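Local atomic coordinates of putative transcriptional regulator, IclR family (Arthrobacter aurescens, PDB entry 3OBF), a protein that probably regulates transcription as a DNA-binding factor of the IclR family, here represented by its C-terminal, GAF-like effector-binding type of domain. Residues L13-M27 against A137-S149. Residues are numbered along the deposited sequence; the frame is centred on the assembly and turned at random.
Sequences LRELTERTGETSALM and ASVLIPAPKFRVS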
ATOM      1  N   LEU A  13      -4.412  -9.612   9.170  1.00 24.99           N
ATOM      2  CA  LEU A  13      -4.723  -9.785   7.715  1.00 25.48           C
ATOM      3  C   LEU A  13      -5.821 -10.817   7.535  1.00 26.41           C
ATOM      4  O   LEU A  13      -6.685 -10.639   6.696  1.00 26.32           O
ATOM      5  CB  LEU A  13      -3.503 -10.221   6.893  1.00 23.81           C
ATOM      6  CG  LEU A  13      -2.243  -9.363   6.831  1.00 25.83           C
ATOM      7  CD1 LEU A  13      -1.125 -10.153   6.128  1.00 24.12           C
ATOM      8  CD2 LEU A  13      -2.485  -7.987   6.135  1.00 26.09           C
ATOM      9  N   ARG A  14      -5.789 -11.885   8.336  1.00 28.37           N
ATOM     10  CA  ARG A  14      -6.798 -12.952   8.210  1.00 31.13           C
ATOM     11  C   ARG A  14      -8.194 -12.363   8.512  1.00 31.61           C
ATOM     12  O   ARG A  14      -9.128 -12.560   7.753  1.00 31.74           O
ATOM     13  CB  ARG A  14      -6.467 -14.167   9.111  1.00 32.15           C
ATOM     14  CG  ARG A  14      -7.475 -15.345   8.970  1.00 37.46           C
ATOM     15  CD  ARG A  14      -7.321 -16.396  10.091  1.00 47.65           C
ATOM     16  NE  ARG A  14      -6.687 -15.818  11.292  1.00 53.88           N
ATOM     17  CZ  ARG A  14      -6.248 -16.518  12.335  1.00 56.98           C
ATOM     18  NH1 ARG A  14      -6.377 -17.843  12.366  1.00 59.83           N
ATOM     19  NH2 ARG A  14      -5.688 -15.889  13.357  1.00 57.98           N
ATOM     20  N   GLU A  15      -8.284 -11.604   9.601  1.00 32.05           N
ATOM     21  CA  GLU A  15      -9.486 -10.908  10.004  1.00 33.03           C
ATOM     22  C   GLU A  15      -9.942  -9.922   8.913  1.00 32.04           C
ATOM     23  O   GLU A  15     -11.142  -9.778   8.653  1.00 32.01           O
ATOM     24  CB  GLU A  15      -9.202 -10.203  11.345  1.00 34.89           C
ATOM     25  CG  GLU A  15     -10.337  -9.350  12.023  1.00 40.27           C
ATOM     26  CD  GLU A  15      -9.799  -8.515  13.253  1.00 46.81           C
ATOM     27  OE1 GLU A  15      -8.673  -7.908  13.167  1.00 48.30           O
ATOM     28  OE2 GLU A  15     -10.499  -8.459  14.308  1.00 49.46           O
ATOM     29  N   LEU A  16      -8.994  -9.227   8.287  1.00 30.08           N
ATOM     30  CA  LEU A  16      -9.348  -8.231   7.308  1.00 29.05           C
ATOM     31  C   LEU A  16      -9.971  -8.847   6.039  1.00 30.18           C
ATOM     32  O   LEU A  16     -10.921  -8.294   5.455  1.00 29.59           O
ATOM     33  CB  LEU A  16      -8.124  -7.396   6.954  1.00 28.39           C
ATOM     34  CG  LEU A  16      -8.268  -6.291   5.895  1.00 26.07           C
ATOM     35  CD1 LEU A  16      -9.271  -5.247   6.394  1.00 23.33           C
ATOM     36  CD2 LEU A  16      -6.857  -5.629   5.521  1.00 21.54           C
ATOM     37  N   THR A  17      -9.410  -9.975   5.601  1.00 30.97           N
ATOM     38  CA  THR A  17      -9.926 -10.703   4.463  1.00 32.73           C
ATOM     39  C   THR A  17     -11.306 -11.332   4.740  1.00 34.41           C
ATOM     40  O   THR A  17     -12.158 -11.364   3.854  1.00 34.41           O
ATOM     41  CB  THR A  17      -8.884 -11.716   3.942  1.00 32.75           C
ATOM     42  OG1 THR A  17      -7.871 -10.993   3.260  1.00 32.66           O
ATOM     43  CG2 THR A  17      -9.502 -12.726   2.949  1.00 33.55           C
ATOM     44  N   GLU A  18     -11.556 -11.798   5.957  1.00 36.60           N
ATOM     45  CA  GLU A  18     -12.912 -12.273   6.255  1.00 39.19           C
ATOM     46  C   GLU A  18     -13.966 -11.157   6.284  1.00 39.10           C
ATOM     47  O   GLU A  18     -15.125 -11.421   5.989  1.00 39.26           O
ATOM     48  CB  GLU A  18     -13.001 -13.166   7.511  1.00 41.15           C
ATOM     49  CG  GLU A  18     -12.149 -12.707   8.688  1.00 46.23           C
ATOM     50  CD  GLU A  18     -11.902 -13.784   9.764  1.00 53.81           C
ATOM     51  OE1 GLU A  18     -11.783 -15.003   9.428  1.00 54.02           O
ATOM     52  OE2 GLU A  18     -11.803 -13.387  10.963  1.00 57.87           O
ATOM     53  N   ARG A  19     -13.554  -9.924   6.596  1.00 37.86           N
ATOM     54  CA  ARG A  19     -14.465  -8.773   6.641  1.00 37.23           C
ATOM     55  C   ARG A  19     -14.658  -8.072   5.255  1.00 35.40           C
ATOM     56  O   ARG A  19     -15.668  -7.414   4.997  1.00 35.75           O
ATOM     57  CB  ARG A  19     -13.942  -7.760   7.664  1.00 37.44           C
ATOM     58  CG  ARG A  19     -13.803  -8.302   9.103  1.00 41.42           C
ATOM     59  CD  ARG A  19     -15.089  -8.942   9.487  1.00 48.28           C
ATOM     60  NE  ARG A  19     -15.238  -9.203  10.914  1.00 55.54           N
ATOM     61  CZ  ARG A  19     -16.410  -9.198  11.549  1.00 58.64           C
ATOM     62  NH1 ARG A  19     -16.464  -9.455  12.857  1.00 62.05           N
ATOM     63  NH2 ARG A  19     -17.529  -8.913  10.890  1.00 58.12           N
ATOM     64  N   THR A  20     -13.690  -8.196   4.370  1.00 33.10           N
ATOM     65  CA  THR A  20     -13.771  -7.489   3.098  1.00 31.72           C
ATOM     66  C   THR A  20     -14.105  -8.448   1.991  1.00 31.87           C
ATOM     67  O   THR A  20     -14.608  -8.047   0.950  1.00 31.52           O
ATOM     68  CB  THR A  20     -12.434  -6.818   2.732  1.00 31.18           C
ATOM     69  OG1 THR A  20     -11.442  -7.837   2.589  1.00 29.92           O
ATOM     70  CG2 THR A  20     -12.014  -5.817   3.805  1.00 30.41           C
ATOM     71  N   GLY A  21     -13.764  -9.715   2.195  1.00 31.91           N
ATOM     72  CA  GLY A  21     -13.887 -10.700   1.127  1.00 32.19           C
ATOM     73  C   GLY A  21     -12.795 -10.549   0.097  1.00 32.31           C
ATOM     74  O   GLY A  21     -12.818 -11.223  -0.932  1.00 34.64           O
ATOM     75  N   GLU A  22     -11.811  -9.691   0.371  1.00 31.08           N
ATOM     76  CA  GLU A  22     -10.732  -9.450  -0.583  1.00 29.65           C
ATOM     77  C   GLU A  22      -9.373  -9.891  -0.020  1.00 27.94           C
ATOM     78  O   GLU A  22      -9.224 -10.062   1.182  1.00 25.35           O
ATOM     79  CB  GLU A  22     -10.701  -7.968  -0.970  1.00 30.35           C
ATOM     80  CG  GLU A  22     -12.006  -7.426  -1.592  1.00 32.76           C
ATOM     81  CD  GLU A  22     -12.286  -7.947  -3.010  1.00 34.95           C
ATOM     82  OE1 GLU A  22     -11.434  -8.642  -3.596  1.00 36.15           O
ATOM     83  OE2 GLU A  22     -13.361  -7.636  -3.565  1.00 36.81           O
ATOM     84  N   THR A  23      -8.406 -10.103  -0.906  1.00 27.26           N
ATOM     85  CA  THR A  23      -7.011 -10.343  -0.495  1.00 27.46           C
ATOM     86  C   THR A  23      -6.488  -9.217   0.438  1.00 27.02           C
ATOM     87  O   THR A  23      -6.801  -8.056   0.205  1.00 26.92           O
ATOM     88  CB  THR A  23      -6.150 -10.428  -1.750  1.00 27.54           C
ATOM     89  OG1 THR A  23      -6.647 -11.498  -2.546  1.00 29.10           O
ATOM     90  CG2 THR A  23      -4.653 -10.639  -1.431  1.00 26.69           C
ATOM     91  N   SER A  24      -5.745  -9.583   1.498  1.00 26.70           N
ATOM     92  CA  SER A  24      -5.011  -8.639   2.391  1.00 25.63           C
ATOM     93  C   SER A  24      -3.532  -9.017   2.304  1.00 24.74           C
ATOM     94  O   SER A  24      -3.213 -10.200   2.243  1.00 24.88           O
ATOM     95  CB  SER A  24      -5.371  -8.836   3.854  1.00 24.62           C
ATOM     96  OG  SER A  24      -6.753  -8.840   3.993  1.00 30.26           O
ATOM     97  N   ALA A  25      -2.639  -8.034   2.331  1.00 23.49           N
ATOM     98  CA  ALA A  25      -1.219  -8.309   2.173  1.00 23.50           C
ATOM     99  C   ALA A  25      -0.404  -7.369   3.017  1.00 23.56           C
ATOM    100  O   ALA A  25      -0.777  -6.218   3.195  1.00 24.16           O
ATOM    101  CB  ALA A  25      -0.811  -8.164   0.722  1.00 23.31           C
ATOM    102  N   LEU A  26       0.718  -7.866   3.523  1.00 23.61           N
ATOM    103  CA  LEU A  26       1.675  -7.053   4.194  1.00 24.04           C
ATOM    104  C   LEU A  26       2.825  -6.813   3.202  1.00 24.74           C
ATOM    105  O   LEU A  26       3.434  -7.763   2.686  1.00 24.75           O
ATOM    106  CB  LEU A  26       2.192  -7.758   5.460  1.00 24.15           C
ATOM    107  CG  LEU A  26       3.199  -6.954   6.326  1.00 24.96           C
ATOM    108  CD1 LEU A  26       2.466  -5.843   7.109  1.00 26.47           C
ATOM    109  CD2 LEU A  26       3.981  -7.842   7.313  1.00 24.55           C
HETATM  110  N   MSE A  27       3.105  -5.532   2.948  1.00 23.80           N
HETATM  111  CA  MSE A  27       4.168  -5.135   2.044  1.00 23.54           C
HETATM  112  C   MSE A  27       5.367  -4.577   2.830  1.00 23.52           C
HETATM  113  O   MSE A  27       5.203  -3.942   3.892  1.00 22.63           O
HETATM  114  CB  MSE A  27       3.670  -4.072   1.064  1.00 23.26           C
HETATM  115  CG  MSE A  27       2.292  -4.312   0.528  1.00 25.33           C
HETATM  116 SE   MSE A  27       2.164  -6.011  -0.478  1.00 29.36          SE
HETATM  117  CE  MSE A  27       3.136  -5.492  -2.065  1.00 30.21           C
ATOM    118  N   ALA A 137       6.288  -0.990   7.197  1.00 26.72           N
ATOM    119  CA  ALA A 137       5.558  -1.882   6.331  1.00 25.44           C
ATOM    120  C   ALA A 137       4.324  -1.145   5.895  1.00 25.05           C
ATOM    121  O   ALA A 137       4.063  -0.034   6.347  1.00 25.63           O
ATOM    122  CB  ALA A 137       5.179  -3.176   7.080  1.00 24.91           C
ATOM    123  N   SER A 138       3.549  -1.762   5.024  1.00 24.56           N
ATOM    124  CA  SER A 138       2.218  -1.289   4.804  1.00 24.66           C
ATOM    125  C   SER A 138       1.247  -2.421   4.579  1.00 24.25           C
ATOM    126  O   SER A 138       1.632  -3.510   4.179  1.00 25.31           O
ATOM    127  CB  SER A 138       2.183  -0.258   3.679  1.00 24.79           C
ATOM    128  OG  SER A 138       1.971  -0.838   2.452  1.00 28.33           O
ATOM    129  N   VAL A 139      -0.022  -2.167   4.868  1.00 24.15           N
ATOM    130  CA  VAL A 139      -1.068  -3.137   4.555  1.00 23.94           C
ATOM    131  C   VAL A 139      -1.715  -2.768   3.212  1.00 23.90           C
ATOM    132  O   VAL A 139      -2.029  -1.592   2.983  1.00 23.52           O
ATOM    133  CB  VAL A 139      -2.112  -3.167   5.678  1.00 24.21           C
ATOM    134  CG1 VAL A 139      -3.329  -4.106   5.287  1.00 23.99           C
ATOM    135  CG2 VAL A 139      -1.432  -3.595   7.019  1.00 23.51           C
ATOM    136  N   LEU A 140      -1.876  -3.761   2.334  1.00 23.48           N
ATOM    137  CA  LEU A 140      -2.460  -3.574   1.016  1.00 23.74           C
ATOM    138  C   LEU A 140      -3.742  -4.418   0.873  1.00 23.98           C
ATOM    139  O   LEU A 140      -3.770  -5.584   1.280  1.00 22.76           O
ATOM    140  CB  LEU A 140      -1.443  -3.973  -0.071  1.00 24.35           C
ATOM    141  CG  LEU A 140      -1.875  -4.144  -1.552  1.00 25.25           C
ATOM    142  CD1 LEU A 140      -2.318  -2.817  -2.165  1.00 25.58           C
ATOM    143  CD2 LEU A 140      -0.771  -4.836  -2.445  1.00 25.32           C
ATOM    144  N   ILE A 141      -4.792  -3.808   0.310  1.00 24.35           N
ATOM    145  CA  ILE A 141      -5.950  -4.537  -0.148  1.00 24.58           C
ATOM    146  C   ILE A 141      -6.004  -4.351  -1.660  1.00 26.11           C
ATOM    147  O   ILE A 141      -6.381  -3.274  -2.147  1.00 26.55           O
ATOM    148  CB  ILE A 141      -7.306  -4.069   0.507  1.00 25.08           C
ATOM    149  CG1 ILE A 141      -7.266  -4.150   2.051  1.00 23.59           C
ATOM    150  CG2 ILE A 141      -8.481  -4.928  -0.055  1.00 23.75           C
ATOM    151  CD1 ILE A 141      -8.539  -3.580   2.742  1.00 24.70           C
ATOM    152  N   PRO A 142      -5.586  -5.376  -2.420  1.00 26.95           N
ATOM    153  CA  PRO A 142      -5.839  -5.329  -3.869  1.00 28.19           C
ATOM    154  C   PRO A 142      -7.174  -5.995  -4.214  1.00 29.76           C
ATOM    155  O   PRO A 142      -7.586  -6.904  -3.516  1.00 30.91           O
ATOM    156  CB  PRO A 142      -4.684  -6.136  -4.431  1.00 28.04           C
ATOM    157  CG  PRO A 142      -4.402  -7.243  -3.272  1.00 27.51           C
ATOM    158  CD  PRO A 142      -4.928  -6.631  -1.992  1.00 26.76           C
ATOM    159  N   ALA A 143      -7.852  -5.554  -5.266  1.00 32.20           N
ATOM    160  CA  ALA A 143      -9.143  -6.142  -5.665  1.00 34.33           C
ATOM    161  C   ALA A 143      -9.389  -5.962  -7.187  1.00 36.71           C
ATOM    162  O   ALA A 143      -8.800  -5.062  -7.807  1.00 36.61           O
ATOM    163  CB  ALA A 143     -10.280  -5.522  -4.852  1.00 33.36           C
ATOM    164  N   PRO A 144     -10.226  -6.826  -7.799  1.00 38.91           N
ATOM    165  CA  PRO A 144     -10.504  -6.564  -9.237  1.00 41.16           C
ATOM    166  C   PRO A 144     -11.435  -5.363  -9.424  1.00 43.26           C
ATOM    167  O   PRO A 144     -12.427  -5.226  -8.678  1.00 42.52           O
ATOM    168  CB  PRO A 144     -11.158  -7.855  -9.736  1.00 41.49           C
ATOM    169  CG  PRO A 144     -11.446  -8.697  -8.499  1.00 40.62           C
ATOM    170  CD  PRO A 144     -10.628  -8.180  -7.364  1.00 38.84           C
ATOM    171  N   LYS A 145     -11.093  -4.490 -10.384  1.00 45.57           N
ATOM    172  CA  LYS A 145     -11.866  -3.273 -10.621  1.00 48.41           C
ATOM    173  C   LYS A 145     -13.348  -3.531 -10.881  1.00 49.89           C
ATOM    174  O   LYS A 145     -14.181  -2.793 -10.373  1.00 49.42           O
ATOM    175  CB  LYS A 145     -11.278  -2.395 -11.733  1.00 48.95           C
ATOM    176  CG  LYS A 145     -11.865  -0.965 -11.742  1.00 50.38           C
ATOM    177  CD  LYS A 145     -10.880   0.072 -12.309  1.00 52.20           C
ATOM    178  CE  LYS A 145     -11.566   1.388 -12.646  1.00 54.82           C
ATOM    179  NZ  LYS A 145     -11.015   2.020 -13.907  1.00 57.05           N
ATOM    180  N   PHE A 146     -13.673  -4.588 -11.631  1.00 51.67           N
ATOM    181  CA  PHE A 146     -15.074  -4.831 -11.988  1.00 53.76           C
ATOM    182  C   PHE A 146     -16.045  -4.819 -10.785  1.00 53.70           C
ATOM    183  O   PHE A 146     -17.182  -4.371 -10.917  1.00 53.57           O
ATOM    184  CB  PHE A 146     -15.255  -6.095 -12.858  1.00 54.82           C
ATOM    185  CG  PHE A 146     -15.028  -7.389 -12.122  1.00 57.27           C
ATOM    186  CD1 PHE A 146     -16.039  -7.948 -11.326  1.00 58.84           C
ATOM    187  CD2 PHE A 146     -13.812  -8.066 -12.232  1.00 58.35           C
ATOM    188  CE1 PHE A 146     -15.833  -9.145 -10.632  1.00 58.99           C
ATOM    189  CE2 PHE A 146     -13.608  -9.266 -11.550  1.00 59.12           C
ATOM    190  CZ  PHE A 146     -14.618  -9.804 -10.747  1.00 59.04           C
ATOM    191  N   ARG A 147     -15.597  -5.273  -9.612  1.00 53.12           N
ATOM    192  CA  ARG A 147     -16.533  -5.409  -8.499  1.00 52.59           C
ATOM    193  C   ARG A 147     -16.399  -4.316  -7.464  1.00 52.00           C
ATOM    194  O   ARG A 147     -17.097  -4.318  -6.455  1.00 52.37           O
ATOM    195  CB  ARG A 147     -16.486  -6.816  -7.866  1.00 52.62           C
ATOM    196  CG  ARG A 147     -15.116  -7.339  -7.436  1.00 51.07           C
ATOM    197  CD  ARG A 147     -15.292  -8.605  -6.580  1.00 49.81           C
ATOM    198  NE  ARG A 147     -14.058  -9.013  -5.892  1.00 47.17           N
ATOM    199  CZ  ARG A 147     -13.470 -10.199  -6.044  1.00 46.12           C
ATOM    200  NH1 ARG A 147     -14.011 -11.109  -6.862  1.00 43.97           N
ATOM    201  NH2 ARG A 147     -12.343 -10.480  -5.380  1.00 44.48           N
ATOM    202  N   VAL A 148     -15.513  -3.372  -7.730  1.00 51.55           N
ATOM    203  CA  VAL A 148     -15.217  -2.309  -6.774  1.00 51.79           C
ATOM    204  C   VAL A 148     -15.483  -0.976  -7.426  1.00 52.64           C
ATOM    205  O   VAL A 148     -14.826  -0.604  -8.395  1.00 53.16           O
ATOM    206  CB  VAL A 148     -13.731  -2.322  -6.258  1.00 51.17           C
ATOM    207  CG1 VAL A 148     -13.514  -1.211  -5.254  1.00 50.92           C
ATOM    208  CG2 VAL A 148     -13.369  -3.655  -5.617  1.00 50.32           C
ATOM    209  N   SER A 149     -16.463  -0.277  -6.882  1.00 53.45           N
ATOM    210  CA  SER A 149     -16.797   1.061  -7.290  1.00 54.31           C
ATOM    211  C   SER A 149     -16.030   2.001  -6.376  1.00 54.67           C
ATOM    212  O   SER A 149     -15.418   1.563  -5.371  1.00 53.99           O
ATOM    213  CB  SER A 149     -18.301   1.280  -7.087  1.00 54.90           C
ATOM    214  OG  SER A 149     -18.609   1.207  -5.706  1.00 54.14           O
TER
HETATM  215  O   HOH W   1      -8.940  -9.175  -3.761  1.00 27.81           O
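Leu16 of helix 3-20 lays its CD2 methyl against Ile141 CG1 at 3.8 Å, and the same methyl also reaches CG1 of Val139. With CG anti to the backbone N (chi1 178°), Leu16 drops its branched end onto the sheet between these two beta-branched residues, well suited to a strand, whose methyls make an apolar surface for the helix. Leu13 adds CD2 beside Val139, and Cys160 and Ala163 of helix 150-170 close the same layer.

On the opposite face of the sheet the selenium of Met27, a selenomethionine, rests 3.7 Å from Leu140 CD2. Bends at chi2 and chi3 fold its flexible chain back over that leucine, with Phe67 of helix 62-69 packing alongside. The small Ala25 side chain lies beside Leu140 on this face, CB to CB 4.3 Å. Helices on both faces of an antiparallel sheet mark this IclR C-terminal domain, of the GAF clan. Between the two faces, strands 24-29 and 135-144 run antiparallel, and Ala25 and Leu140 exchange two backbone hydrogen bonds, as do Met27 and Ser138. Ser138 OG is buried here without a polar partner.

Where strand 24-29 begins and strand 135-144 ends, Pro142 sets its ring across Thr23, CG lying 3.9 Å from Thr23 CG2, while Thr23 OG1 bonds to the backbone N of Ser42. Beyond it, Arg147 grips the Glu22 carboxylate side-on: NH2 reaches OE1 at 2.7 Å, nearly straight at 173°, and NE reaches OE2 at 2.8 Å. The two planes are turned 35° apart, and Pro144 CG sits over the guanidinium centre. One water donates to Glu22 OE1 and Pro142 O and accepts from Thr23 N.

Two bonds to separate oxygens fix the rotation of the carboxylate, and the paired charges probably favour an ionised Glu22 despite its burial, tying the helix-to-strand turn to the segment after strand 135-144.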